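Long-range contacts in Lpg0393 helical bundle domain-containing protein (Legionella pneumophila subsp. pneumophila str. Philadelphia 1, PDB 4R0G), which acts as a guanine-nucleotide exchange factor for the small GTPases Rab5, Rab21 and Rab22: residues 23-27 and 46-51; 174-178 and 240-244; 195-200 and 227-233. All blocks are in the same frame, centred on the assembly; numbering follows the deposited sequence.

Contact 1 (23-27 and 46-51)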
loop_
_atom_site.group_PDB
_atom_site.type_symbol
_atom_site.label_atom_id
_atom_site.label_comp_id
_atom_site.label_asym_id
_atom_site.label_seq_id
_atom_site.Cartn_x
_atom_site.Cartn_y
_atom_site.Cartn_z
ATOM N N TRP A 23 8.346 -18.574 -4.693
ATOM C CA TRP A 23 8.200 -19.972 -4.344
ATOM C C TRP A 23 6.813 -20.528 -4.631
ATOM O O TRP A 23 6.682 -21.565 -5.294
ATOM C CB TRP A 23 8.496 -20.123 -2.852
ATOM C CG TRP A 23 8.625 -21.496 -2.347
ATOM C CD1 TRP A 23 8.969 -22.611 -3.056
ATOM C CD2 TRP A 23 8.462 -21.912 -0.989
ATOM N NE1 TRP A 23 9.017 -23.700 -2.225
ATOM C CE2 TRP A 23 8.715 -23.307 -0.949
ATOM C CE3 TRP A 23 8.124 -21.245 0.199
ATOM C CZ2 TRP A 23 8.630 -24.062 0.238
ATOM C CZ3 TRP A 23 8.042 -21.988 1.382
ATOM C CH2 TRP A 23 8.301 -23.395 1.390
ATOM N N PRO A 24 5.759 -19.861 -4.112
ATOM C CA PRO A 24 4.483 -20.536 -4.312
ATOM C C PRO A 24 4.046 -20.591 -5.795
ATOM O O PRO A 24 3.211 -21.424 -6.169
ATOM C CB PRO A 24 3.524 -19.759 -3.392
ATOM C CG PRO A 24 4.147 -18.478 -3.142
ATOM C CD PRO A 24 5.605 -18.599 -3.355
ATOM N N LYS A 25 4.641 -19.752 -6.638
ATOM C CA LYS A 25 4.378 -19.821 -8.075
ATOM C C LYS A 25 5.080 -21.044 -8.694
ATOM O O LYS A 25 4.564 -21.670 -9.619
ATOM C CB LYS A 25 4.798 -18.506 -8.759
ATOM C CG LYS A 25 4.444 -18.432 -10.225
ATOM C CD LYS A 25 5.320 -17.437 -10.986
ATOM C CE LYS A 25 5.009 -17.507 -12.499
ATOM N NZ LYS A 25 5.440 -16.288 -13.265
ATOM N N PHE A 26 6.253 -21.384 -8.171
ATOM C CA PHE A 26 6.979 -22.578 -8.604
ATOM C C PHE A 26 6.259 -23.850 -8.157
ATOM O O PHE A 26 6.047 -24.789 -8.932
ATOM C CB PHE A 26 8.432 -22.530 -8.072
ATOM C CG PHE A 26 9.094 -23.879 -7.913
ATOM C CD1 PHE A 26 9.666 -24.525 -9.005
ATOM C CD2 PHE A 26 9.170 -24.487 -6.660
ATOM C CE1 PHE A 26 10.279 -25.759 -8.854
ATOM C CE2 PHE A 26 9.789 -25.725 -6.500
ATOM C CZ PHE A 26 10.345 -26.358 -7.598
ATOM N N ILE A 27 5.869 -23.859 -6.891
ATOM C CA ILE A 27 5.123 -24.973 -6.342
ATOM C C ILE A 27 3.857 -25.197 -7.163
ATOM O O ILE A 27 3.414 -26.315 -7.319
ATOM C CB ILE A 27 4.830 -24.739 -4.853
ATOM C CG1 ILE A 27 6.135 -24.853 -4.072
ATOM C CG2 ILE A 27 3.824 -25.730 -4.307
ATOM C CD1 ILE A 27 5.983 -24.660 -2.570
ATOM N N LEU A 46 0.671 -28.294 0.046
ATOM C CA LEU A 46 1.937 -28.495 -0.663
ATOM C C LEU A 46 3.136 -27.757 -0.005
ATOM O O LEU A 46 4.194 -28.370 0.277
ATOM C CB LEU A 46 1.785 -28.159 -2.150
ATOM C CG LEU A 46 0.621 -28.832 -2.904
ATOM C CD1 LEU A 46 0.367 -28.154 -4.230
ATOM C CD2 LEU A 46 0.887 -30.298 -3.159
ATOM N N LEU A 47 2.959 -26.459 0.260
ATOM C CA LEU A 47 3.946 -25.685 1.022
ATOM C C LEU A 47 4.369 -26.363 2.329
ATOM O O LEU A 47 5.541 -26.356 2.653
ATOM C CB LEU A 47 3.416 -24.313 1.363
ATOM C CG LEU A 47 3.884 -23.143 0.531
ATOM C CD1 LEU A 47 3.219 -23.183 -0.805
ATOM C CD2 LEU A 47 3.484 -21.867 1.250
ATOM N N ILE A 48 3.439 -26.938 3.089
ATOM C CA ILE A 48 3.838 -27.585 4.345
ATOM C C ILE A 48 4.695 -28.821 4.069
ATOM O O ILE A 48 5.767 -29.012 4.653
ATOM C CB ILE A 48 2.648 -28.014 5.215
ATOM C CG1 ILE A 48 1.966 -26.788 5.818
ATOM C CG2 ILE A 48 3.145 -28.930 6.345
ATOM C CD1 ILE A 48 0.540 -27.031 6.129
ATOM N N PHE A 49 4.207 -29.668 3.177
ATOM C CA PHE A 49 4.943 -30.842 2.776
ATOM C C PHE A 49 6.318 -30.428 2.331
ATOM O O PHE A 49 7.329 -30.882 2.856
ATOM C CB PHE A 49 4.246 -31.495 1.595
ATOM C CG PHE A 49 4.973 -32.663 1.058
ATOM C CD1 PHE A 49 5.066 -33.832 1.801
ATOM C CD2 PHE A 49 5.581 -32.600 -0.181
ATOM C CE1 PHE A 49 5.742 -34.928 1.315
ATOM C CE2 PHE A 49 6.272 -33.697 -0.680
ATOM C CZ PHE A 49 6.344 -34.865 0.071
ATOM N N GLU A 50 6.350 -29.521 1.373
ATOM C CA GLU A 50 7.603 -29.149 0.753
ATOM C C GLU A 50 8.636 -28.546 1.733
ATOM O O GLU A 50 9.822 -28.852 1.712
ATOM C CB GLU A 50 7.306 -28.221 -0.412
ATOM C CG GLU A 50 8.313 -28.342 -1.485
ATOM C CD GLU A 50 8.213 -29.624 -2.275
ATOM O OE1 GLU A 50 7.104 -29.961 -2.730
ATOM O OE2 GLU A 50 9.252 -30.294 -2.456
ATOM N N TRP A 51 8.172 -27.713 2.626
ATOM C CA TRP A 51 9.075 -27.041 3.517
ATOM C C TRP A 51 9.615 -28.037 4.545
ATOM O O TRP A 51 10.722 -27.878 5.054
ATOM C CB TRP A 51 8.295 -25.912 4.183
ATOM C CG TRP A 51 9.109 -24.820 4.712
ATOM C CD1 TRP A 51 10.460 -24.819 4.921
ATOM C CD2 TRP A 51 8.629 -23.535 5.140
ATOM N NE1 TRP A 51 10.849 -23.607 5.445
ATOM C CE2 TRP A 51 9.750 -22.802 5.587
ATOM C CE3 TRP A 51 7.355 -22.940 5.196
ATOM C CZ2 TRP A 51 9.637 -21.489 6.081
ATOM C CZ3 TRP A 51 7.244 -21.637 5.694
ATOM C CH2 TRP A 51 8.377 -20.929 6.124
#

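Contact 2 (174-178 and 240-244)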
loop_
_atom_site.group_PDB
_atom_site.type_symbol
_atom_site.label_atom_id
_atom_site.label_comp_id
_atom_site.label_asym_id
_atom_site.label_seq_id
_atom_site.Cartn_x
_atom_site.Cartn_y
_atom_site.Cartn_z
ATOM N N LEU A 174 4.436 1.579 -9.458
ATOM C CA LEU A 174 4.348 2.826 -10.208
ATOM C C LEU A 174 3.987 2.531 -11.650
ATOM O O LEU A 174 3.165 3.230 -12.239
ATOM C CB LEU A 174 5.682 3.571 -10.161
ATOM C CG LEU A 174 5.778 4.947 -10.839
ATOM C CD1 LEU A 174 4.975 5.972 -10.099
ATOM C CD2 LEU A 174 7.223 5.414 -10.948
ATOM N N ILE A 175 4.608 1.477 -12.193
ATOM C CA ILE A 175 4.477 1.101 -13.602
ATOM C C ILE A 175 3.085 0.577 -13.890
ATOM O O ILE A 175 2.540 0.781 -14.976
ATOM C CB ILE A 175 5.573 0.094 -14.046
ATOM C CG1 ILE A 175 6.916 0.806 -14.142
ATOM C CG2 ILE A 175 5.277 -0.482 -15.411
ATOM C CD1 ILE A 175 8.076 -0.127 -14.234
ATOM N N GLU A 176 2.498 -0.075 -12.901
ATOM C CA GLU A 176 1.132 -0.542 -13.029
ATOM C C GLU A 176 0.207 0.693 -13.111
ATOM O O GLU A 176 -0.749 0.731 -13.892
ATOM C CB GLU A 176 0.793 -1.482 -11.853
ATOM C CG GLU A 176 0.115 -2.784 -12.234
ATOM C CD GLU A 176 1.006 -3.772 -13.009
ATOM O OE1 GLU A 176 1.951 -4.343 -12.404
ATOM O OE2 GLU A 176 0.734 -4.006 -14.219
ATOM N N ASP A 177 0.524 1.722 -12.334
ATOM C CA ASP A 177 -0.325 2.902 -12.267
ATOM C C ASP A 177 -0.192 3.756 -13.520
ATOM O O ASP A 177 -1.155 4.391 -13.966
ATOM C CB ASP A 177 -0.045 3.715 -10.989
ATOM C CG ASP A 177 -0.637 3.060 -9.730
ATOM O OD1 ASP A 177 -1.662 2.360 -9.859
ATOM O OD2 ASP A 177 -0.098 3.230 -8.607
ATOM N N TYR A 178 1.003 3.760 -14.097
ATOM C CA TYR A 178 1.200 4.376 -15.395
ATOM C C TYR A 178 0.307 3.653 -16.378
ATOM O O TYR A 178 -0.473 4.278 -17.087
ATOM C CB TYR A 178 2.659 4.232 -15.799
ATOM C CG TYR A 178 3.055 4.809 -17.147
ATOM C CD1 TYR A 178 2.184 5.598 -17.891
ATOM C CD2 TYR A 178 4.318 4.558 -17.667
ATOM C CE1 TYR A 178 2.562 6.111 -19.124
ATOM C CE2 TYR A 178 4.706 5.066 -18.892
ATOM C CZ TYR A 178 3.829 5.838 -19.618
ATOM O OH TYR A 178 4.231 6.341 -20.833
ATOM N N PHE A 240 5.831 10.121 -15.022
ATOM C CA PHE A 240 6.090 8.689 -14.911
ATOM C C PHE A 240 7.412 8.272 -15.539
ATOM O O PHE A 240 8.242 7.677 -14.861
ATOM C CB PHE A 240 4.949 7.871 -15.512
ATOM C CG PHE A 240 3.690 7.909 -14.703
ATOM C CD1 PHE A 240 3.641 7.317 -13.461
ATOM C CD2 PHE A 240 2.551 8.532 -15.189
ATOM C CE1 PHE A 240 2.476 7.345 -12.713
ATOM C CE2 PHE A 240 1.380 8.563 -14.444
ATOM C CZ PHE A 240 1.343 7.973 -13.208
ATOM N N LEU A 241 7.609 8.571 -16.820
ATOM C CA LEU A 241 8.866 8.231 -17.463
ATOM C C LEU A 241 10.088 8.741 -16.670
ATOM O O LEU A 241 11.121 8.071 -16.579
ATOM C CB LEU A 241 8.910 8.805 -18.874
ATOM C CG LEU A 241 7.870 8.304 -19.853
ATOM C CD1 LEU A 241 8.214 8.798 -21.243
ATOM C CD2 LEU A 241 7.815 6.798 -19.809
ATOM N N LYS A 242 9.969 9.939 -16.107
ATOM C CA LYS A 242 11.057 10.520 -15.331
ATOM C C LYS A 242 11.385 9.627 -14.146
ATOM O O LYS A 242 12.535 9.209 -13.977
ATOM C CB LYS A 242 10.714 11.946 -14.865
ATOM C CG LYS A 242 10.663 12.974 -15.986
ATOM C CD LYS A 242 11.350 14.286 -15.593
ATOM C CE LYS A 242 11.425 15.269 -16.770
ATOM N NZ LYS A 242 12.264 16.477 -16.474
ATOM N N LYS A 243 10.377 9.322 -13.337
ATOM C CA LYS A 243 10.597 8.510 -12.147
ATOM C C LYS A 243 11.129 7.103 -12.494
ATOM O O LYS A 243 12.146 6.687 -11.959
ATOM C CB LYS A 243 9.342 8.502 -11.264
ATOM C CG LYS A 243 9.034 9.882 -10.669
ATOM C CD LYS A 243 7.556 10.079 -10.262
ATOM C CE LYS A 243 7.365 10.062 -8.739
ATOM N NZ LYS A 243 5.924 10.195 -8.319
ATOM N N ILE A 244 10.491 6.424 -13.440
ATOM C CA ILE A 244 10.900 5.090 -13.900
ATOM C C ILE A 244 12.394 4.905 -14.239
ATOM O O ILE A 244 13.038 3.987 -13.712
ATOM C CB ILE A 244 10.023 4.639 -15.099
ATOM C CG1 ILE A 244 8.567 4.454 -14.650
ATOM C CG2 ILE A 244 10.494 3.349 -15.678
ATOM C CD1 ILE A 244 7.656 3.893 -15.742
#

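Contact 3 (195-200 and 227-233)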
loop_
_atom_site.group_PDB
_atom_site.type_symbol
_atom_site.label_atom_id
_atom_site.label_comp_id
_atom_site.label_asym_id
_atom_site.label_seq_id
_atom_site.Cartn_x
_atom_site.Cartn_y
_atom_site.Cartn_z
ATOM N N SER A 195 0.598 1.810 -29.361
ATOM C CA SER A 195 1.913 1.188 -29.372
ATOM C C SER A 195 2.713 1.548 -28.111
ATOM O O SER A 195 3.700 0.891 -27.773
ATOM C CB SER A 195 2.675 1.526 -30.663
ATOM O OG SER A 195 2.722 2.925 -30.873
ATOM N N ARG A 196 2.282 2.606 -27.430
ATOM C CA ARG A 196 2.882 3.038 -26.170
ATOM C C ARG A 196 2.359 2.213 -24.995
ATOM O O ARG A 196 3.091 1.899 -24.055
ATOM C CB ARG A 196 2.595 4.520 -25.952
ATOM C CG ARG A 196 3.754 5.291 -25.379
ATOM C CD ARG A 196 3.613 6.749 -25.669
ATOM N NE ARG A 196 2.261 7.197 -25.386
ATOM C CZ ARG A 196 1.666 8.171 -26.052
ATOM N NH1 ARG A 196 0.432 8.541 -25.746
ATOM N NH2 ARG A 196 2.319 8.778 -27.027
ATOM N N ILE A 197 1.080 1.866 -25.045
ATOM C CA ILE A 197 0.527 0.933 -24.070
ATOM C C ILE A 197 1.255 -0.397 -24.159
ATOM O O ILE A 197 1.717 -0.931 -23.140
ATOM C CB ILE A 197 -0.965 0.694 -24.291
ATOM C CG1 ILE A 197 -1.764 1.852 -23.738
ATOM C CG2 ILE A 197 -1.410 -0.565 -23.572
ATOM C CD1 ILE A 197 -3.184 1.708 -24.004
ATOM N N SER A 198 1.361 -0.912 -25.385
ATOM C CA SER A 198 2.077 -2.152 -25.640
ATOM C C SER A 198 3.475 -2.163 -25.026
ATOM O O SER A 198 3.955 -3.200 -24.564
ATOM C CB SER A 198 2.169 -2.405 -27.142
ATOM O OG SER A 198 2.901 -3.593 -27.396
ATOM N N LEU A 199 4.122 -1.003 -25.015
ATOM C CA LEU A 199 5.448 -0.874 -24.420
ATOM C C LEU A 199 5.417 -0.977 -22.900
ATOM O O LEU A 199 6.281 -1.599 -22.320
ATOM C CB LEU A 199 6.083 0.447 -24.821
ATOM C CG LEU A 199 6.786 0.489 -26.166
ATOM C CD1 LEU A 199 6.918 1.927 -26.630
ATOM C CD2 LEU A 199 8.136 -0.129 -26.013
ATOM N N VAL A 200 4.419 -0.374 -22.262
ATOM C CA VAL A 200 4.345 -0.372 -20.804
ATOM C C VAL A 200 4.034 -1.771 -20.278
ATOM O O VAL A 200 4.616 -2.235 -19.286
ATOM C CB VAL A 200 3.297 0.644 -20.289
ATOM C CG1 VAL A 200 3.234 0.613 -18.780
ATOM C CG2 VAL A 200 3.644 2.045 -20.767
ATOM N N LYS A 227 12.224 4.076 -25.823
ATOM C CA LYS A 227 11.190 3.867 -26.862
ATOM C C LYS A 227 9.910 4.645 -26.582
ATOM O O LYS A 227 9.342 5.256 -27.501
ATOM C CB LYS A 227 10.830 2.380 -27.074
ATOM C CG LYS A 227 11.967 1.426 -27.516
ATOM C CD LYS A 227 11.450 -0.057 -27.606
ATOM C CE LYS A 227 12.563 -1.147 -27.704
ATOM N NZ LYS A 227 12.157 -2.400 -26.949
ATOM N N LEU A 228 9.459 4.621 -25.327
ATOM C CA LEU A 228 8.323 5.464 -24.897
ATOM C C LEU A 228 8.500 6.970 -25.190
ATOM O O LEU A 228 7.583 7.613 -25.680
ATOM C CB LEU A 228 7.998 5.252 -23.406
ATOM C CG LEU A 228 7.532 3.840 -23.076
ATOM C CD1 LEU A 228 7.950 3.412 -21.687
ATOM C CD2 LEU A 228 6.043 3.832 -23.196
ATOM N N TRP A 229 9.666 7.533 -24.892
ATOM C CA TRP A 229 9.907 8.929 -25.221
ATOM C C TRP A 229 9.759 9.163 -26.719
ATOM O O TRP A 229 9.194 10.174 -27.176
ATOM C CB TRP A 229 11.279 9.392 -24.736
ATOM C CG TRP A 229 11.256 9.903 -23.313
ATOM C CD1 TRP A 229 11.828 9.316 -22.220
ATOM C CD2 TRP A 229 10.601 11.082 -22.833
ATOM N NE1 TRP A 229 11.580 10.060 -21.094
ATOM C CE2 TRP A 229 10.830 11.151 -21.440
ATOM C CE3 TRP A 229 9.843 12.091 -23.444
ATOM C CZ2 TRP A 229 10.338 12.188 -20.648
ATOM C CZ3 TRP A 229 9.352 13.125 -22.656
ATOM C CH2 TRP A 229 9.602 13.162 -21.269
ATOM N N GLU A 230 10.223 8.203 -27.498
ATOM C CA GLU A 230 10.159 8.367 -28.940
ATOM C C GLU A 230 8.749 8.182 -29.488
ATOM O O GLU A 230 8.492 8.450 -30.658
ATOM C CB GLU A 230 11.215 7.503 -29.632
ATOM C CG GLU A 230 12.603 7.785 -29.034
ATOM C CD GLU A 230 13.773 7.302 -29.879
ATOM O OE1 GLU A 230 14.026 6.066 -29.900
ATOM O OE2 GLU A 230 14.446 8.169 -30.499
ATOM N N MET A 231 7.832 7.778 -28.618
ATOM C CA MET A 231 6.445 7.572 -29.015
ATOM C C MET A 231 5.594 8.815 -28.772
ATOM O O MET A 231 4.379 8.800 -28.988
ATOM C CB MET A 231 5.847 6.352 -28.315
ATOM C CG MET A 231 6.401 5.024 -28.833
ATOM S SD MET A 231 6.113 4.813 -30.611
ATOM C CE MET A 231 7.746 5.120 -31.309
ATOM N N GLN A 232 6.247 9.895 -28.343
ATOM C CA GLN A 232 5.592 11.192 -28.147
ATOM C C GLN A 232 4.454 11.152 -27.137
ATOM O O GLN A 232 3.296 11.352 -27.494
ATOM C CB GLN A 232 5.059 11.727 -29.475
ATOM C CG GLN A 232 6.077 11.775 -30.609
ATOM C CD GLN A 232 5.618 12.670 -31.748
ATOM O OE1 GLN A 232 4.475 12.570 -32.214
ATOM N NE2 GLN A 232 6.497 13.581 -32.177
ATOM N N PRO A 233 4.796 10.924 -25.862
ATOM C CA PRO A 233 3.840 10.762 -24.765
ATOM C C PRO A 233 3.116 12.049 -24.367
ATOM O O PRO A 233 3.548 13.151 -24.701
ATOM C CB PRO A 233 4.733 10.303 -23.609
ATOM C CG PRO A 233 6.036 10.912 -23.901
ATOM C CD PRO A 233 6.183 10.782 -25.385
#

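Contact 1 (23-27 and 46-51)
Trp23 drives the edge of its six-membered ring onto the face of the Trp51 pyrrole ring, a T-shaped pair with planes at 88° and centroids 5.3 Å apart. The outer corner of the indole does the touching: Trp23 CH2 lies 3.7 Å from Trp51 CG. The CG of Trp23 stands anti to the backbone N (chi1 -170°), which swings the long ring across the gap between two helices whose axes cross at 98° and, over these short segments, come no closer than 11.0 Å. Such spacing suits a residue as large as tryptophan. Over one face of the same indole sit Leu47 CG and, from its own helix, Ile27 CD1. These two branched side chains also meet each other, Ile27 CD1 to Leu47 CD1 at 3.6 Å, while Ile27 turns its CG2 branch to Leu46 CB at 3.8 Å. Glu50 contributes mainly its CB to this apolar surface; its carboxylate leaves to bond Tyr31, and the Trp51 NE1 bonds Asp60. Helix 5-14 covers the pair from elsewhere in the VPS9-like region, with Leu9 against both tryptophans. With no hydrogen bond between the two segments, their association rests on shape and apolar burial, and the polar groups find partners outside.

Contact 2 (174-178 and 240-244)
Tyr178 and Phe240 lie with their rings almost parallel, planes 5° and centroids 5.2 Å apart, but so offset that little of either lies over the other. Each ring instead covers the root of the other residue: Tyr178 CA sits over the centre of the Phe240 ring, 4.1 Å from its centroid, and Phe240 CB lies over one face of Tyr178 in a matching CH-pi contact. Leu174 CD1 closes the edge of Phe240, 3.9 Å from CD1 of that ring. Packing is close on the flank turned to the neighbouring helices. There Ile244 CD1 meets Ile175 CG1 at 3.6 Å, the two isoleucines crossing at about a right angle, and Leu241 CD2 reaches Tyr178 CE2 at 3.7 Å. CG1 of Ile244 stands anti to the carbonyl carbon (chi1 -65°) and the chain runs on extended, which carries CD1 to Ile175 and Tyr178. The two helices run antiparallel at 161°, axes 10.6 Å apart, as two members of a helical bundle whose other helices, 193-208 and 215-229, back this flank with Val200, Leu203, Ile221 and Val225. Tyrosine suits the border of such a core, for its ring is buried while its OH bonds Glu237. Beyond Phe240 the contact thins and turns polar, at Lys243 and Asp177. Lys243 is partly exposed and gives Leu174 CD2 only its CB, 3.8 Å away, the chain bending at chi3 towards a long, weak ion pair with Asp163 of the second subunit. Asp177 barely touches helix 235-244; its two carboxylate oxygens accept hydrogen bonds from the backbone N of Glu74 and Ser75 of that second subunit.

Contact 3 (195-200 and 227-233)
The guanidinium of Arg196 carries Pro233 CA over one face, 3.4 Å from NH2, and has the carbonyl oxygen of Met231 at its edge, near its plane. The NH2 to Met231 O hydrogen bond is 2.8 Å long but bent, with an N-H...O angle of 130°, and the donor stands above the carbonyl plane. A bend at chi3 (46°) turns the group towards the chain reversal that follows helix 215-229, where a type I turn runs from Trp229 to Gln232 and Gln232 takes positive phi. Arginine suits the place because its stem is apolar: Arg196 CG lies against Leu228 CD2 at 3.5 Å, and CD passes along Met231 CB. Its other terminal nitrogen, NH1, forms salt bridges with Glu237 and Asp190, which probably offset the buried charge. One turn on, Leu199 uses both branches, CD1 meeting Met231 CG at 3.8 Å and CD2 resting on the aliphatic CD of Lys227 at 3.7 Å. Around the contact, helix 235-244 packs Leu241 against Leu228 and Pro233, whereas helix 155-183 supplies Tyr178 and Leu179 to Val200, and Leu182 to Ile197.

How the contacts relate
Contact 1 comes first along the chain, within the VPS9-like region, and joins helices 23-30 and 40-53. Contacts 2 and 3 follow on the other side of the chain's centre, in the helical bundle region; their centres lie about 33 and 38 Å from that of contact 1, and neither touches it. The chain makes contact 3 between the two halves of contact 2: 155-183 pairs with 235-244, and between them 193-208 pairs with the end of 215-229 and the turn after it. With centres about 12 Å apart they meet, Ile175 O against Val200 CG1, and share an apolar interior. The exchange activity is probably associated with the VPS9-like part, while contact 2 also borders the second subunit.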